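Local structure of SIR4-interacting protein SIF2 (Saccharomyces cerevisiae, 1R5M) at residues A[171-176]-A[220-225]. The protein serves as a WD40-repeat subunit of the Set3C corepressor complex, antagonizes telomeric silencing and interacts with SIR4. Numbering follows the deposited sequence.
Sequences NVTILW and FVIPGP
Thr-173 packs on Ile-222 and Leu-175 on Phe-220, and all four side chains are buried. The methyl groups of Thr-173 and Ile-222 meet tip to tip, CG2 to CG2 at 3.9 Å. In Thr-173 a chi1 of -55°, measured to OG1, sets OG1 beside the backbone N and CG2 anti to it, and the methyl is directed at Ile-222 of the next blade. Farther along, Leu-175 CD2 approaches Phe-220 CE2 obliquely at 4.0 Å; with CG anti to the backbone N (chi1 164°), the leucine branch reaches across to the ring, and neither side chain brings a polar atom into this buried seam. The edge of that ring also has Ile-222 CG2 in its plane, which joins the two contacts, and Trp-214 packs against the same ring edge-to-face.

Thr-173 OG1 donates to Asn-171 O across 3.3 Å, from well above the carbonyl plane, so threonine offers a methyl to the interface and settles its hydroxyl within its own segment. One water lies between the segments, 2.9 Å from Pro-223 O and, in a long, weak contact, 3.4 Å from Asn-171 O.

Strands 173-177 and 219-223 belong to WD repeats 3 and 4, in successive four-stranded antiparallel sheets of the beta-propeller. No direct hydrogen bond crosses between the segments: at this point the blades meet through apolar side chains, and the polar connection runs through a water bound weakly on the Asn-171 side.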
ATOM      1  N   ASN A 171      13.172  -7.470  -7.871  1.00 16.30           N
ATOM      2  CA  ASN A 171      12.046  -8.178  -8.461  1.00 17.72           C
ATOM      3  C   ASN A 171      12.036  -9.684  -8.277  1.00 18.13           C
ATOM      4  O   ASN A 171      11.338 -10.399  -8.995  1.00 22.02           O
ATOM      5  CB  ASN A 171      11.902  -7.824  -9.937  1.00 18.05           C
ATOM      6  CG  ASN A 171      11.321  -6.441 -10.135  1.00 20.07           C
ATOM      7  OD1 ASN A 171      10.210  -6.147  -9.678  1.00 20.61           O
ATOM      8  ND2 ASN A 171      12.066  -5.580 -10.809  1.00 15.31           N
ATOM      9  N   VAL A 172      12.814 -10.178  -7.323  1.00 14.70           N
ATOM     10  CA  VAL A 172      12.783 -11.602  -7.048  1.00 13.33           C
ATOM     11  C   VAL A 172      11.450 -11.734  -6.326  1.00 11.82           C
ATOM     12  O   VAL A 172      11.194 -11.016  -5.358  1.00 12.33           O
ATOM     13  CB  VAL A 172      13.927 -12.037  -6.119  1.00 13.38           C
ATOM     14  CG1 VAL A 172      13.731 -13.484  -5.686  1.00 13.95           C
ATOM     15  CG2 VAL A 172      15.256 -11.893  -6.846  1.00 15.61           C
ATOM     16  N   THR A 173      10.597 -12.624  -6.813  1.00 12.26           N
ATOM     17  CA  THR A 173       9.278 -12.812  -6.228  1.00 12.44           C
ATOM     18  C   THR A 173       9.138 -14.239  -5.729  1.00 12.44           C
ATOM     19  O   THR A 173       9.455 -15.190  -6.442  1.00 13.11           O
ATOM     20  CB  THR A 173       8.192 -12.505  -7.268  1.00 14.24           C
ATOM     21  OG1 THR A 173       8.400 -11.182  -7.780  1.00 16.93           O
ATOM     22  CG2 THR A 173       6.810 -12.586  -6.644  1.00 13.83           C
ATOM     23  N   ILE A 174       8.653 -14.380  -4.500  1.00 11.65           N
ATOM     24  CA  ILE A 174       8.509 -15.693  -3.888  1.00 10.95           C
ATOM     25  C   ILE A 174       7.092 -15.997  -3.419  1.00 10.79           C
ATOM     26  O   ILE A 174       6.429 -15.138  -2.839  1.00 10.64           O
ATOM     27  CB  ILE A 174       9.437 -15.815  -2.655  1.00 11.22           C
ATOM     28  CG1 ILE A 174      10.886 -15.527  -3.052  1.00 13.08           C
ATOM     29  CG2 ILE A 174       9.297 -17.195  -2.027  1.00 11.74           C
ATOM     30  CD1 ILE A 174      11.452 -16.485  -4.072  1.00 16.46           C
ATOM     31  N   LEU A 175       6.646 -17.224  -3.679  1.00 10.70           N
ATOM     32  CA  LEU A 175       5.341 -17.701  -3.234  1.00 10.85           C
ATOM     33  C   LEU A 175       5.666 -18.602  -2.048  1.00 11.00           C
ATOM     34  O   LEU A 175       6.403 -19.580  -2.192  1.00 11.41           O
ATOM     35  CB  LEU A 175       4.648 -18.522  -4.325  1.00 11.74           C
ATOM     36  CG  LEU A 175       3.472 -19.373  -3.836  1.00 11.82           C
ATOM     37  CD1 LEU A 175       2.350 -18.480  -3.316  1.00 13.17           C
ATOM     38  CD2 LEU A 175       2.978 -20.251  -4.983  1.00 14.06           C
ATOM     39  N   TRP A 176       5.138 -18.260  -0.879  1.00  9.49           N
ATOM     40  CA  TRP A 176       5.399 -19.031   0.331  1.00 10.31           C
ATOM     41  C   TRP A 176       4.177 -19.712   0.906  1.00 11.53           C
ATOM     42  O   TRP A 176       3.058 -19.227   0.765  1.00 11.19           O
ATOM     43  CB  TRP A 176       5.893 -18.140   1.478  1.00 10.26           C
ATOM     44  CG  TRP A 176       7.084 -17.283   1.246  1.00  9.63           C
ATOM     45  CD1 TRP A 176       7.115 -16.054   0.648  1.00 11.09           C
ATOM     46  CD2 TRP A 176       8.413 -17.546   1.695  1.00  9.99           C
ATOM     47  NE1 TRP A 176       8.384 -15.532   0.708  1.00 10.37           N
ATOM     48  CE2 TRP A 176       9.203 -16.429   1.346  1.00 11.10           C
ATOM     49  CE3 TRP A 176       9.014 -18.621   2.368  1.00 10.70           C
ATOM     50  CZ2 TRP A 176      10.567 -16.354   1.645  1.00 10.95           C
ATOM     51  CZ3 TRP A 176      10.371 -18.546   2.664  1.00 11.27           C
ATOM     52  CH2 TRP A 176      11.131 -17.419   2.303  1.00 11.91           C
ATOM     53  N   PHE A 220      -2.436 -15.456  -8.693  1.00 12.43           N
ATOM     54  CA  PHE A 220      -1.847 -14.158  -8.403  1.00 12.21           C
ATOM     55  C   PHE A 220      -1.169 -13.545  -9.619  1.00 12.78           C
ATOM     56  O   PHE A 220      -0.944 -14.218 -10.626  1.00 13.15           O
ATOM     57  CB  PHE A 220      -0.851 -14.298  -7.246  1.00 13.28           C
ATOM     58  CG  PHE A 220       0.238 -15.315  -7.491  1.00 11.98           C
ATOM     59  CD1 PHE A 220       1.446 -14.939  -8.066  1.00 13.48           C
ATOM     60  CD2 PHE A 220       0.051 -16.648  -7.140  1.00 14.21           C
ATOM     61  CE1 PHE A 220       2.457 -15.874  -8.284  1.00 14.32           C
ATOM     62  CE2 PHE A 220       1.055 -17.593  -7.354  1.00 14.87           C
ATOM     63  CZ  PHE A 220       2.261 -17.204  -7.928  1.00 14.70           C
ATOM     64  N   VAL A 221      -0.856 -12.256  -9.524  1.00 11.60           N
ATOM     65  CA  VAL A 221      -0.204 -11.545 -10.615  1.00 11.92           C
ATOM     66  C   VAL A 221       1.048 -10.815 -10.139  1.00 12.02           C
ATOM     67  O   VAL A 221       1.101 -10.314  -9.012  1.00 11.87           O
ATOM     68  CB  VAL A 221      -1.158 -10.517 -11.273  1.00 10.68           C
ATOM     69  CG1 VAL A 221      -2.321 -11.232 -11.954  1.00 13.07           C
ATOM     70  CG2 VAL A 221      -1.675  -9.540 -10.224  1.00 11.44           C
ATOM     71  N   ILE A 222       2.061 -10.777 -10.999  1.00 13.07           N
ATOM     72  CA  ILE A 222       3.309 -10.099 -10.679  1.00 14.16           C
ATOM     73  C   ILE A 222       3.845  -9.404 -11.929  1.00 14.57           C
ATOM     74  O   ILE A 222       3.572  -9.826 -13.053  1.00 15.94           O
ATOM     75  CB  ILE A 222       4.384 -11.082 -10.144  1.00 16.92           C
ATOM     76  CG1 ILE A 222       4.860 -12.008 -11.259  1.00 17.37           C
ATOM     77  CG2 ILE A 222       3.812 -11.908  -8.995  1.00 16.14           C
ATOM     78  CD1 ILE A 222       5.977 -12.947 -10.826  1.00 20.00           C
ATOM     79  N   PRO A 223       4.605  -8.317 -11.749  1.00 14.35           N
ATOM     80  CA  PRO A 223       5.165  -7.582 -12.885  1.00 15.15           C
ATOM     81  C   PRO A 223       6.114  -8.435 -13.718  1.00 16.02           C
ATOM     82  O   PRO A 223       6.937  -9.173 -13.176  1.00 16.09           O
ATOM     83  CB  PRO A 223       5.894  -6.417 -12.217  1.00 15.37           C
ATOM     84  CG  PRO A 223       5.126  -6.207 -10.954  1.00 16.21           C
ATOM     85  CD  PRO A 223       4.898  -7.625 -10.483  1.00 14.29           C
ATOM     86  N   GLY A 224       5.984  -8.325 -15.035  1.00 16.63           N
ATOM     87  CA  GLY A 224       6.843  -9.061 -15.942  1.00 18.42           C
ATOM     88  C   GLY A 224       7.635  -8.070 -16.774  1.00 19.24           C
ATOM     89  O   GLY A 224       7.537  -6.863 -16.559  1.00 19.52           O
ATOM     90  N   PRO A 225       8.435  -8.544 -17.738  1.00 19.53           N
ATOM     91  CA  PRO A 225       9.223  -7.634 -18.572  1.00 20.55           C
ATOM     92  C   PRO A 225       8.389  -6.682 -19.431  1.00 20.05           C
ATOM     93  O   PRO A 225       7.248  -6.977 -19.786  1.00 19.97           O
ATOM     94  CB  PRO A 225      10.052  -8.587 -19.432  1.00 21.66           C
ATOM     95  CG  PRO A 225      10.204  -9.789 -18.558  1.00 22.77           C
ATOM     96  CD  PRO A 225       8.812  -9.944 -17.989  1.00 21.36           C
TER
HETATM   97  O   HOH W   1       8.603  -9.465 -10.866  1.00 20.49           O